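Local coordinates for extracellular solute-binding protein, family 1 (Bifidobacterium longum subsp. infantis ATCC 15697, PDB 3QUF) that probably binds a small solute, perhaps a sugar, outside the cell and delivers it to an ABC transporter for uptake, as other family 1 solute-binding proteins do, at residues T30-Y35 and P83-N88; G101-I106 and G302-S307; Y35-D40 and A68-T73; D105-D110 and D126-G131. All blocks are in the same frame, centred on the assembly; numbering follows the deposited sequence.

Contact 1 of 4, residues T30-Y35 and P83-N88; sequences TKISFY and PPTIFN
Ser33 and Thr85 open the contact by trading hydrogen bonds between side chain and backbone. The N-H of Ser33 points almost straight at Thr85 OG1 (Ser33 N to Thr85 OG1 3.0 Å, 174° at the hydrogen), and in return Thr85 N donates to Ser33 OG at 3.1 Å. The serine hydroxyl can accept because chi1 of 54° holds OG between its own backbone N and carbonyl carbon, facing the loop that leads into strand 86-88. From there the backbones take over as a parallel pair, their axes 4.8 Å apart: Ile86 N bonds Ser33 O at 2.9 Å, and Tyr35 N bonds Ile86 O at 3.0 Å.

Apolar contacts follow the two faces of the sheet. On the face of Phe34 and Ile86, the isoleucine's CG2 branch leans on the phenylalanine ring at CD1 (Phe34 CD1 to Ile86 CG2 3.6 Å), while Ile86 O lies in the plane of that ring, at its edge. Ile86 CD1 reaches the other way, to the end of Ile32 (CD1 to CD1 3.9 Å). On the other face, Tyr35 CB rests against the Pro84 ring.

Helix 311-324 covers the Ile86 face and helix 67-79 the Phe87 face. Parallel strands sandwiched between helices in this way are typical of the alpha/beta lobes of periplasmic-type binding proteins.

Contact 2 of 4, residues G101-I106 and G302-S307; sequences GAALDI and GFAIAS
Leu104 and Ile305 mark the close-packed centre of this contact, where a loop following helix 94-100 is laid beside the end of strand 295-305, in one lobe of the solute-binding fold. A single bridge, between Ala103 and Ala306, joins the backbones. Leu104 N donates to Ile305 O at 2.7 Å, nearly along the C=O axis, and Ser307 N donates to Ala102 O at 2.9 Å, approaching from well above the plane of that carbonyl. Beside these bonds the side chains of Leu104 and Ile305 run together, pointing the same way, with Leu104 CD2 3.9 Å from Ile305 CG2. With CG placed opposite its backbone N (chi1 -177°), Leu104 sends that methyl along the isoleucine branch. Lys314 and Ala317 of helix 311-324 border the pair.

Packing is looser toward Ile106. Its CG2 comes no nearer than 4.5 Å to Ile305 CD1, and a water lies between the backbones, accepting from Ile305 N and within hydrogen-bonding distance of Leu104 O. The other end is the more solvent-exposed side, where the loop emerges at Gly101, the first residue past the helix, with positive phi. There Ser307 supplies the polar tie, and an alanine here would probably leave Gly101 O without its side-chain donor and the start of the loop freer to shift. The Ser307 hydroxyl meets Gly101 O in the carbonyl plane, on a lone pair, with OG and O 2.8 Å apart.

Contact 3 of 4, residues Y35-D40 and A68-T73; sequences YSYFKD and AQYIST
The backbones keep their distance, Tyr37 and Tyr70 lying closest with CA atoms 6.4 Å apart, as the end of strand 30-36 passes helix 67-79 and side chains bridge the gap. Tyr70 spans the distance: with its ring carried opposite the backbone N (chi1 -178°), its hydroxyl donates to Tyr35 O (Tyr70 OH to Tyr35 O 2.7 Å), arriving from above the carbonyl plane, and accepts from Asn88 N. The rings of Tyr35 and Tyr70 are nearly parallel but slid apart, and they barely overlap. Tyr37 instead turns the edge of its ring toward the Tyr70 face, planes at 81°, while Tyr37 CB sits over that face, 3.9 Å from the ring centroid. At the far end of its ring, Tyr35 OH lies very close to Thr73 OG1. Gln69, whose OE1 accepts from Gln65 N, donates through NE2 to a water 2.6 Å from Tyr35 OH. Thr73 OG1 in turn donates to Gln69 O at 2.6 Å.

A leucine in place of Tyr70 would probably leave Tyr35 O and Asn88 N without their shared hydroxyl and deprive Tyr37 of the face it packs on. The three tyrosines form an aromatic cluster around Tyr70, one of its pairs T-shaped, fastening a helix to a strand end in this alpha/beta lobe.

Contact 4 of 4, residues D105-D110 and D126-G131; sequences DISGED and DGKTYG
Asp105 OD1 is gripped twice by Ser107, by the hydroxyl (Asp105 OD1 to Ser107 OG 2.6 Å, on the syn lone pair) and by the backbone N-H at 2.9 Å. While donating to the aspartate, Ser107 OG accepts from across the contact: Thr129 N donates to it at 2.9 Å, with 163° at the hydrogen. The serine thus links the carboxylate to strand 128-129. Its chi1 of -58° sets OG beside its own backbone N, where both partners can be met. The bond from Ser107 N to OD1 makes an Asx turn that overlaps a type II beta turn from Ile106 to Glu109, and the loop lies against the short two-stranded hairpin of residues 124-129. Ile106 N adds a backbone bond to Thr129 O, 2.8 Å long and nearly in line with that carbonyl.

On the outer side the extended Lys128 chain crosses Asp105 at about a right angle, with Lys128 CD 3.3 Å from Asp105 OD2. Its ammonium group stops short of a salt bridge, and a water spans the gap, donating to Asp105 OD2 and accepting from Lys128 NZ. A second water donates to Gly127 O and to Ser107 OG, 3.3 Å away, and also bonds Thr129 OG1, a hydroxyl further tied to Gln124.

From the N terminus, strand 30-36 comes first and serves two contacts. Contact 1 closes the loop that returns the chain to strand 86-89, and contact 3 is nested within it, joining the end of the first strand to helix 67-79; they share Tyr35, and Asn88 bonds both Tyr37 and Tyr70. Further on, the loop after helix 94-100 begins two more. Contact 4 closes a short loop onto residues 126-131, while contact 2 waits almost 200 residues for strand 295-305 to return, sharing Asp105 and Ile106 with contact 4. Strands 86-89 and 295-305 are antiparallel neighbours, so Phe87 O to Ala304 N joins contact 1 to contact 2, whereas contacts 3 and 4 stay about 11 Å apart at their nearest atoms.

Contact 1 of 4, residues T30-Y35 and P83-N88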
loop_
_atom_site.group_PDB
_atom_site.type_symbol
_atom_site.label_atom_id
_atom_site.label_comp_id
_atom_site.label_asym_id
_atom_site.label_seq_id
_atom_site.Cartn_x
_atom_site.Cartn_y
_atom_site.Cartn_z
ATOM N N THR A 30 -27.370 20.298 -11.378
ATOM C CA THR A 30 -26.324 20.771 -10.501
ATOM C C THR A 30 -24.999 20.476 -11.165
ATOM O O THR A 30 -24.719 19.326 -11.497
ATOM C CB THR A 30 -26.375 20.029 -9.153
ATOM O OG1 THR A 30 -27.634 20.320 -8.503
ATOM C CG2 THR A 30 -25.199 20.463 -8.243
ATOM N N LYS A 31 -24.201 21.510 -11.357
ATOM C CA LYS A 31 -22.864 21.379 -11.922
ATOM C C LYS A 31 -21.828 21.140 -10.827
ATOM O O LYS A 31 -21.719 21.964 -9.918
ATOM C CB LYS A 31 -22.505 22.671 -12.647
ATOM C CG LYS A 31 -23.446 23.019 -13.780
ATOM C CD LYS A 31 -22.868 24.149 -14.608
ATOM C CE LYS A 31 -21.394 23.931 -14.879
ATOM N NZ LYS A 31 -21.134 22.830 -15.835
ATOM N N ILE A 32 -21.056 20.067 -10.927
ATOM C CA ILE A 32 -19.924 19.811 -10.016
ATOM C C ILE A 32 -18.658 19.495 -10.801
ATOM O O ILE A 32 -18.744 19.183 -12.006
ATOM C CB ILE A 32 -20.205 18.699 -8.998
ATOM C CG1 ILE A 32 -20.622 17.372 -9.674
ATOM C CG2 ILE A 32 -21.309 19.192 -8.029
ATOM C CD1 ILE A 32 -20.764 16.188 -8.688
ATOM N N SER A 33 -17.505 19.642 -10.142
ATOM C CA SER A 33 -16.230 19.355 -10.746
ATOM C C SER A 33 -15.472 18.301 -9.961
ATOM O O SER A 33 -15.681 18.130 -8.758
ATOM C CB SER A 33 -15.380 20.615 -10.873
ATOM O OG SER A 33 -15.279 21.229 -9.610
ATOM N N PHE A 34 -14.595 17.585 -10.652
ATOM C CA PHE A 34 -13.770 16.540 -10.050
ATOM C C PHE A 34 -12.384 16.729 -10.602
ATOM O O PHE A 34 -12.229 16.727 -11.834
ATOM C CB PHE A 34 -14.344 15.179 -10.433
ATOM C CG PHE A 34 -13.532 13.957 -10.016
ATOM C CD1 PHE A 34 -12.660 13.945 -8.960
ATOM C CD2 PHE A 34 -13.698 12.775 -10.736
ATOM C CE1 PHE A 34 -11.927 12.785 -8.637
ATOM C CE2 PHE A 34 -12.978 11.634 -10.427
ATOM C CZ PHE A 34 -12.104 11.631 -9.411
ATOM N N TYR A 35 -11.422 17.032 -9.743
ATOM C CA TYR A 35 -10.021 17.097 -10.162
ATOM C C TYR A 35 -9.436 15.775 -9.741
ATOM O O TYR A 35 -9.223 15.518 -8.555
ATOM C CB TYR A 35 -9.279 18.257 -9.519
ATOM C CG TYR A 35 -7.886 18.428 -10.076
ATOM C CD1 TYR A 35 -7.676 18.433 -11.446
ATOM C CD2 TYR A 35 -6.799 18.574 -9.270
ATOM C CE1 TYR A 35 -6.392 18.596 -11.984
ATOM C CE2 TYR A 35 -5.508 18.737 -9.796
ATOM C CZ TYR A 35 -5.321 18.728 -11.146
ATOM O OH TYR A 35 -4.086 18.923 -11.723
ATOM N N PRO A 83 -12.878 25.867 -5.784
ATOM C CA PRO A 83 -12.233 24.578 -5.550
ATOM C C PRO A 83 -12.998 23.454 -6.234
ATOM O O PRO A 83 -14.207 23.576 -6.400
ATOM C CB PRO A 83 -12.331 24.386 -4.053
ATOM C CG PRO A 83 -12.660 25.717 -3.502
ATOM C CD PRO A 83 -13.329 26.472 -4.527
ATOM N N PRO A 84 -12.304 22.395 -6.641
ATOM C CA PRO A 84 -13.009 21.251 -7.218
ATOM C C PRO A 84 -13.950 20.639 -6.191
ATOM O O PRO A 84 -13.568 20.469 -5.022
ATOM C CB PRO A 84 -11.898 20.256 -7.565
ATOM C CG PRO A 84 -10.699 20.724 -6.888
ATOM C CD PRO A 84 -10.857 22.179 -6.536
ATOM N N THR A 85 -15.147 20.270 -6.619
ATOM C CA THR A 85 -16.078 19.650 -5.689
ATOM C C THR A 85 -15.600 18.324 -5.119
ATOM O O THR A 85 -15.893 17.983 -3.943
ATOM C CB THR A 85 -17.449 19.437 -6.352
ATOM O OG1 THR A 85 -17.748 20.467 -7.289
ATOM C CG2 THR A 85 -18.532 19.354 -5.294
ATOM N N ILE A 86 -14.962 17.522 -5.970
ATOM C CA ILE A 86 -14.436 16.227 -5.621
ATOM C C ILE A 86 -12.964 16.200 -6.008
ATOM O O ILE A 86 -12.552 16.798 -7.013
ATOM C CB ILE A 86 -15.159 15.109 -6.350
ATOM C CG1 ILE A 86 -16.658 15.148 -6.113
ATOM C CG2 ILE A 86 -14.583 13.731 -5.940
ATOM C CD1 ILE A 86 -17.507 14.684 -7.289
ATOM N N PHE A 87 -12.179 15.575 -5.166
ATOM C CA PHE A 87 -10.748 15.466 -5.383
ATOM C C PHE A 87 -10.197 14.245 -4.631
ATOM O O PHE A 87 -10.925 13.568 -3.880
ATOM C CB PHE A 87 -10.024 16.762 -5.030
ATOM C CG PHE A 87 -10.302 17.236 -3.653
ATOM C CD1 PHE A 87 -9.587 16.751 -2.579
ATOM C CD2 PHE A 87 -11.353 18.137 -3.427
ATOM C CE1 PHE A 87 -9.906 17.178 -1.270
ATOM C CE2 PHE A 87 -11.646 18.561 -2.134
ATOM C CZ PHE A 87 -10.934 18.053 -1.073
ATOM N N ASN A 88 -8.905 13.992 -4.775
ATOM C CA ASN A 88 -8.296 12.845 -4.126
ATOM C C ASN A 88 -7.306 13.192 -3.050
ATOM O O ASN A 88 -6.515 14.127 -3.196
ATOM C CB ASN A 88 -7.589 11.979 -5.190
ATOM C CG ASN A 88 -8.547 11.285 -6.125
ATOM O OD1 ASN A 88 -8.590 11.555 -7.322
ATOM N ND2 ASN A 88 -9.397 10.364 -5.561
#

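Contact 2 of 4, residues G101-I106 and G302-S307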
loop_
_atom_site.group_PDB
_atom_site.type_symbol
_atom_site.label_atom_id
_atom_site.label_comp_id
_atom_site.label_asym_id
_atom_site.label_seq_id
_atom_site.Cartn_x
_atom_site.Cartn_y
_atom_site.Cartn_z
ATOM N N GLY A 101 -8.407 22.163 6.198
ATOM C CA GLY A 101 -9.846 22.333 6.287
ATOM C C GLY A 101 -10.584 22.278 4.966
ATOM O O GLY A 101 -11.821 22.413 4.968
ATOM N N ALA A 102 -9.887 21.966 3.872
ATOM C CA ALA A 102 -10.555 21.952 2.563
ATOM C C ALA A 102 -11.466 20.776 2.305
ATOM O O ALA A 102 -12.242 20.839 1.353
ATOM C CB ALA A 102 -9.503 22.020 1.429
ATOM N N ALA A 103 -11.325 19.697 3.067
ATOM C CA ALA A 103 -12.129 18.503 2.877
ATOM C C ALA A 103 -13.320 18.491 3.818
ATOM O O ALA A 103 -13.190 18.814 5.026
ATOM C CB ALA A 103 -11.267 17.227 3.067
ATOM N N LEU A 104 -14.458 18.103 3.281
ATOM C CA LEU A 104 -15.705 17.969 4.031
ATOM C C LEU A 104 -15.628 16.804 5.000
ATOM O O LEU A 104 -15.202 15.740 4.637
ATOM C CB LEU A 104 -16.855 17.709 3.070
ATOM C CG LEU A 104 -18.279 17.601 3.649
ATOM C CD1 LEU A 104 -18.715 18.935 4.199
ATOM C CD2 LEU A 104 -19.252 17.128 2.505
ATOM N N ASP A 105 -16.071 17.023 6.240
ATOM C CA ASP A 105 -16.288 15.902 7.182
ATOM C C ASP A 105 -17.431 15.020 6.712
ATOM O O ASP A 105 -18.612 15.474 6.690
ATOM C CB ASP A 105 -16.607 16.531 8.547
ATOM C CG ASP A 105 -16.903 15.496 9.627
ATOM O OD1 ASP A 105 -16.855 14.289 9.362
ATOM O OD2 ASP A 105 -17.188 15.947 10.779
ATOM N N ILE A 106 -17.104 13.792 6.321
ATOM C CA ILE A 106 -18.066 12.820 5.808
ATOM C C ILE A 106 -18.319 11.695 6.805
ATOM O O ILE A 106 -18.929 10.662 6.481
ATOM C CB ILE A 106 -17.681 12.350 4.396
ATOM C CG1 ILE A 106 -16.280 11.730 4.385
ATOM C CG2 ILE A 106 -17.822 13.543 3.395
ATOM C CD1 ILE A 106 -15.957 11.040 3.037
ATOM N N GLY A 302 -7.757 8.091 -1.671
ATOM C CA GLY A 302 -9.089 8.325 -1.122
ATOM C C GLY A 302 -9.794 9.395 -1.921
ATOM O O GLY A 302 -9.163 10.202 -2.606
ATOM N N PHE A 303 -11.118 9.395 -1.840
ATOM C CA PHE A 303 -11.955 10.413 -2.457
ATOM C C PHE A 303 -12.536 11.324 -1.411
ATOM O O PHE A 303 -12.990 10.855 -0.378
ATOM C CB PHE A 303 -13.085 9.746 -3.239
ATOM C CG PHE A 303 -12.602 8.961 -4.419
ATOM C CD1 PHE A 303 -12.004 7.722 -4.249
ATOM C CD2 PHE A 303 -12.668 9.494 -5.700
ATOM C CE1 PHE A 303 -11.489 7.025 -5.357
ATOM C CE2 PHE A 303 -12.163 8.788 -6.779
ATOM C CZ PHE A 303 -11.573 7.567 -6.598
ATOM N N ALA A 304 -12.540 12.615 -1.690
ATOM C CA ALA A 304 -12.981 13.641 -0.760
ATOM C C ALA A 304 -13.853 14.663 -1.474
ATOM O O ALA A 304 -13.817 14.803 -2.721
ATOM C CB ALA A 304 -11.747 14.322 -0.146
ATOM N N ILE A 305 -14.669 15.348 -0.687
ATOM C CA ILE A 305 -15.545 16.409 -1.165
ATOM C C ILE A 305 -15.054 17.756 -0.558
ATOM O O ILE A 305 -14.607 17.813 0.580
ATOM C CB ILE A 305 -17.026 16.111 -0.743
ATOM C CG1 ILE A 305 -17.501 14.793 -1.338
ATOM C CG2 ILE A 305 -17.941 17.272 -1.126
ATOM C CD1 ILE A 305 -18.886 14.322 -0.889
ATOM N N ALA A 306 -15.175 18.832 -1.328
ATOM C CA ALA A 306 -14.785 20.183 -0.893
ATOM C C ALA A 306 -15.719 20.652 0.221
ATOM O O ALA A 306 -16.954 20.616 0.068
ATOM C CB ALA A 306 -14.875 21.165 -2.040
ATOM N N SER A 307 -15.145 21.163 1.294
ATOM C CA SER A 307 -15.958 21.856 2.289
ATOM C C SER A 307 -16.485 23.197 1.766
ATOM O O SER A 307 -17.543 23.660 2.218
ATOM C CB SER A 307 -15.191 22.021 3.580
ATOM O OG SER A 307 -14.043 22.787 3.317
HETATM O O HOH W 1 -14.511 14.676 2.089
#

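Contact 3 of 4, residues Y35-D40 and A68-T73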
loop_
_atom_site.group_PDB
_atom_site.type_symbol
_atom_site.label_atom_id
_atom_site.label_comp_id
_atom_site.label_asym_id
_atom_site.label_seq_id
_atom_site.Cartn_x
_atom_site.Cartn_y
_atom_site.Cartn_z
ATOM N N TYR A 35 -11.422 17.032 -9.743
ATOM C CA TYR A 35 -10.021 17.097 -10.162
ATOM C C TYR A 35 -9.436 15.775 -9.741
ATOM O O TYR A 35 -9.223 15.518 -8.555
ATOM C CB TYR A 35 -9.279 18.257 -9.519
ATOM C CG TYR A 35 -7.886 18.428 -10.076
ATOM C CD1 TYR A 35 -7.676 18.433 -11.446
ATOM C CD2 TYR A 35 -6.799 18.574 -9.270
ATOM C CE1 TYR A 35 -6.392 18.596 -11.984
ATOM C CE2 TYR A 35 -5.508 18.737 -9.796
ATOM C CZ TYR A 35 -5.321 18.728 -11.146
ATOM O OH TYR A 35 -4.086 18.923 -11.723
ATOM N N SER A 36 -9.210 14.911 -10.720
ATOM C CA SER A 36 -8.901 13.493 -10.496
ATOM C C SER A 36 -7.400 13.143 -10.555
ATOM O O SER A 36 -6.702 13.503 -11.500
ATOM C CB SER A 36 -9.626 12.659 -11.542
ATOM O OG SER A 36 -9.319 11.276 -11.432
ATOM N N TYR A 37 -6.926 12.469 -9.525
ATOM C CA TYR A 37 -5.575 11.874 -9.522
ATOM C C TYR A 37 -5.480 10.769 -10.582
ATOM O O TYR A 37 -4.425 10.512 -11.166
ATOM C CB TYR A 37 -5.308 11.293 -8.173
ATOM C CG TYR A 37 -4.054 10.490 -8.035
ATOM C CD1 TYR A 37 -2.838 11.107 -7.882
ATOM C CD2 TYR A 37 -4.106 9.130 -8.138
ATOM C CE1 TYR A 37 -1.676 10.339 -7.744
ATOM C CE2 TYR A 37 -2.967 8.349 -8.005
ATOM C CZ TYR A 37 -1.768 8.969 -7.834
ATOM O OH TYR A 37 -0.630 8.190 -7.716
ATOM N N PHE A 38 -6.602 10.109 -10.794
ATOM C CA PHE A 38 -6.679 8.958 -11.708
ATOM C C PHE A 38 -6.855 9.424 -13.121
ATOM O O PHE A 38 -7.607 10.361 -13.416
ATOM C CB PHE A 38 -7.854 8.082 -11.268
ATOM C CG PHE A 38 -7.661 7.484 -9.922
ATOM C CD1 PHE A 38 -6.789 6.433 -9.741
ATOM C CD2 PHE A 38 -8.250 8.053 -8.777
ATOM C CE1 PHE A 38 -6.588 5.912 -8.473
ATOM C CE2 PHE A 38 -8.022 7.529 -7.539
ATOM C CZ PHE A 38 -7.197 6.474 -7.393
ATOM N N LYS A 39 -6.163 8.738 -14.028
ATOM C CA LYS A 39 -6.298 9.013 -15.427
ATOM C C LYS A 39 -7.633 8.484 -15.981
ATOM O O LYS A 39 -8.298 7.646 -15.369
ATOM C CB LYS A 39 -5.129 8.409 -16.178
ATOM C CG LYS A 39 -3.789 9.132 -15.853
ATOM C CD LYS A 39 -2.688 8.758 -16.841
ATOM C CE LYS A 39 -1.665 9.904 -16.978
ATOM N NZ LYS A 39 -1.063 10.203 -15.639
ATOM N N ASP A 40 -7.994 8.952 -17.172
ATOM C CA ASP A 40 -9.223 8.485 -17.791
ATOM C C ASP A 40 -9.219 6.967 -17.954
ATOM O O ASP A 40 -10.267 6.355 -17.841
ATOM C CB ASP A 40 -9.477 9.195 -19.134
ATOM C CG ASP A 40 -10.745 8.707 -19.825
ATOM O OD1 ASP A 40 -11.860 9.073 -19.411
ATOM O OD2 ASP A 40 -10.585 7.955 -20.783
ATOM N N ALA A 68 3.193 14.550 -8.686
ATOM C CA ALA A 68 3.746 15.796 -8.129
ATOM C C ALA A 68 2.945 16.963 -8.591
ATOM O O ALA A 68 2.661 17.906 -7.803
ATOM C CB ALA A 68 5.201 16.004 -8.520
ATOM N N GLN A 69 2.599 16.919 -9.879
ATOM C CA GLN A 69 1.873 17.971 -10.467
ATOM C C GLN A 69 0.479 17.935 -9.866
ATOM O O GLN A 69 -0.095 18.984 -9.669
ATOM C CB GLN A 69 1.862 17.869 -11.988
ATOM C CG GLN A 69 1.014 18.916 -12.687
ATOM C CD GLN A 69 -0.405 18.434 -13.045
ATOM O OE1 GLN A 69 -0.844 17.343 -12.663
ATOM N NE2 GLN A 69 -1.114 19.256 -13.801
ATOM N N TYR A 70 -0.048 16.745 -9.599
ATOM C CA TYR A 70 -1.411 16.644 -9.039
ATOM C C TYR A 70 -1.490 17.374 -7.703
ATOM O O TYR A 70 -2.400 18.207 -7.483
ATOM C CB TYR A 70 -1.855 15.177 -8.866
ATOM C CG TYR A 70 -3.284 15.120 -8.320
ATOM C CD1 TYR A 70 -4.338 15.379 -9.136
ATOM C CD2 TYR A 70 -3.519 14.846 -6.998
ATOM C CE1 TYR A 70 -5.640 15.390 -8.642
ATOM C CE2 TYR A 70 -4.831 14.816 -6.476
ATOM C CZ TYR A 70 -5.856 15.098 -7.320
ATOM O OH TYR A 70 -7.154 15.116 -6.860
ATOM N N ILE A 71 -0.581 17.066 -6.798
ATOM C CA ILE A 71 -0.721 17.626 -5.463
ATOM C C ILE A 71 -0.528 19.143 -5.458
ATOM O O ILE A 71 -1.251 19.861 -4.760
ATOM C CB ILE A 71 0.120 16.935 -4.399
ATOM C CG1 ILE A 71 1.594 17.009 -4.631
ATOM C CG2 ILE A 71 -0.293 15.452 -4.261
ATOM C CD1 ILE A 71 2.336 16.212 -3.555
ATOM N N SER A 72 0.397 19.665 -6.250
ATOM C CA SER A 72 0.587 21.115 -6.218
ATOM C C SER A 72 -0.567 21.839 -6.916
ATOM O O SER A 72 -0.987 22.916 -6.475
ATOM C CB SER A 72 1.959 21.520 -6.802
ATOM O OG SER A 72 2.032 21.219 -8.180
ATOM N N THR A 73 -1.085 21.265 -8.004
ATOM C CA THR A 73 -2.178 21.883 -8.736
ATOM C C THR A 73 -3.471 21.788 -7.917
ATOM O O THR A 73 -4.232 22.754 -7.852
ATOM C CB THR A 73 -2.361 21.305 -10.161
ATOM O OG1 THR A 73 -2.498 19.901 -10.088
ATOM C CG2 THR A 73 -1.109 21.629 -11.028
HETATM O O HOH W 2 -3.859 18.938 -14.338
#

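Contact 4 of 4, residues D105-D110 and D126-G131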
loop_
_atom_site.group_PDB
_atom_site.type_symbol
_atom_site.label_atom_id
_atom_site.label_comp_id
_atom_site.label_asym_id
_atom_site.label_seq_id
_atom_site.Cartn_x
_atom_site.Cartn_y
_atom_site.Cartn_z
ATOM N N ASP A 105 -16.071 17.023 6.240
ATOM C CA ASP A 105 -16.288 15.902 7.182
ATOM C C ASP A 105 -17.431 15.020 6.712
ATOM O O ASP A 105 -18.612 15.474 6.690
ATOM C CB ASP A 105 -16.607 16.531 8.547
ATOM C CG ASP A 105 -16.903 15.496 9.627
ATOM O OD1 ASP A 105 -16.855 14.289 9.362
ATOM O OD2 ASP A 105 -17.188 15.947 10.779
ATOM N N ILE A 106 -17.104 13.792 6.321
ATOM C CA ILE A 106 -18.066 12.820 5.808
ATOM C C ILE A 106 -18.319 11.695 6.805
ATOM O O ILE A 106 -18.929 10.662 6.481
ATOM C CB ILE A 106 -17.681 12.350 4.396
ATOM C CG1 ILE A 106 -16.280 11.730 4.385
ATOM C CG2 ILE A 106 -17.822 13.543 3.395
ATOM C CD1 ILE A 106 -15.957 11.040 3.037
ATOM N N SER A 107 -17.941 11.940 8.062
ATOM C CA SER A 107 -18.188 10.966 9.136
ATOM C C SER A 107 -19.660 10.534 9.127
ATOM O O SER A 107 -20.554 11.365 9.044
ATOM C CB SER A 107 -17.870 11.570 10.500
ATOM O OG SER A 107 -16.540 12.021 10.579
ATOM N N GLY A 108 -19.870 9.236 9.230
ATOM C CA GLY A 108 -21.217 8.672 9.416
ATOM C C GLY A 108 -22.067 8.574 8.159
ATOM O O GLY A 108 -23.227 8.161 8.231
ATOM N N GLU A 109 -21.543 9.038 7.023
ATOM C CA GLU A 109 -22.365 9.041 5.820
ATOM C C GLU A 109 -22.675 7.599 5.394
ATOM O O GLU A 109 -21.838 6.686 5.510
ATOM C CB GLU A 109 -21.691 9.787 4.673
ATOM C CG GLU A 109 -21.656 11.290 4.849
ATOM C CD GLU A 109 -22.987 12.019 4.620
ATOM O OE1 GLU A 109 -23.947 11.411 4.093
ATOM O OE2 GLU A 109 -23.060 13.238 4.926
ATOM N N ASP A 110 -23.895 7.390 4.916
ATOM C CA ASP A 110 -24.329 6.038 4.544
ATOM C C ASP A 110 -23.514 5.462 3.384
ATOM O O ASP A 110 -23.381 4.238 3.259
ATOM C CB ASP A 110 -25.821 6.040 4.156
ATOM C CG ASP A 110 -26.740 6.246 5.324
ATOM O OD1 ASP A 110 -26.336 6.077 6.501
ATOM O OD2 ASP A 110 -27.920 6.546 5.042
ATOM N N ASP A 126 -8.562 14.235 13.863
ATOM C CA ASP A 126 -9.357 14.662 15.004
ATOM C C ASP A 126 -10.620 13.799 15.148
ATOM O O ASP A 126 -11.655 14.301 15.634
ATOM C CB ASP A 126 -9.765 16.125 14.949
ATOM C CG ASP A 126 -8.564 17.098 14.816
ATOM O OD1 ASP A 126 -7.428 16.738 15.217
ATOM O OD2 ASP A 126 -8.792 18.208 14.269
ATOM N N GLY A 127 -10.491 12.542 14.740
ATOM C CA GLY A 127 -11.548 11.537 14.860
ATOM C C GLY A 127 -12.626 11.600 13.787
ATOM O O GLY A 127 -13.619 10.854 13.839
ATOM N N LYS A 128 -12.508 12.550 12.861
ATOM C CA LYS A 128 -13.497 12.746 11.805
ATOM C C LYS A 128 -12.931 12.187 10.479
ATOM O O LYS A 128 -11.731 12.223 10.226
ATOM C CB LYS A 128 -13.815 14.226 11.670
ATOM C CG LYS A 128 -14.526 14.792 12.885
ATOM C CD LYS A 128 -14.664 16.344 12.804
ATOM C CE LYS A 128 -15.722 16.856 13.812
ATOM N NZ LYS A 128 -15.922 18.378 13.862
ATOM N N THR A 129 -13.825 11.627 9.684
ATOM C CA THR A 129 -13.479 11.086 8.379
ATOM C C THR A 129 -13.612 12.144 7.293
ATOM O O THR A 129 -14.661 12.764 7.161
ATOM C CB THR A 129 -14.391 9.881 8.068
ATOM O OG1 THR A 129 -14.207 8.888 9.098
ATOM C CG2 THR A 129 -13.987 9.235 6.748
ATOM N N TYR A 130 -12.545 12.284 6.508
ATOM C CA TYR A 130 -12.449 13.287 5.442
ATOM C C TYR A 130 -12.262 12.699 4.077
ATOM O O TYR A 130 -12.219 13.447 3.085
ATOM C CB TYR A 130 -11.300 14.250 5.743
ATOM C CG TYR A 130 -11.581 15.112 6.927
ATOM C CD1 TYR A 130 -12.441 16.230 6.823
ATOM C CD2 TYR A 130 -11.012 14.827 8.157
ATOM C CE1 TYR A 130 -12.710 17.032 7.927
ATOM C CE2 TYR A 130 -11.276 15.638 9.276
ATOM C CZ TYR A 130 -12.142 16.722 9.145
ATOM O OH TYR A 130 -12.427 17.510 10.237
ATOM N N GLY A 131 -12.156 11.382 3.961
ATOM C CA GLY A 131 -11.975 10.746 2.635
ATOM C C GLY A 131 -12.397 9.296 2.690
ATOM O O GLY A 131 -12.457 8.673 3.786
HETATM O O HOH W 3 -16.918 18.466 11.435
HETATM O O HOH W 4 -15.188 9.281 11.718
#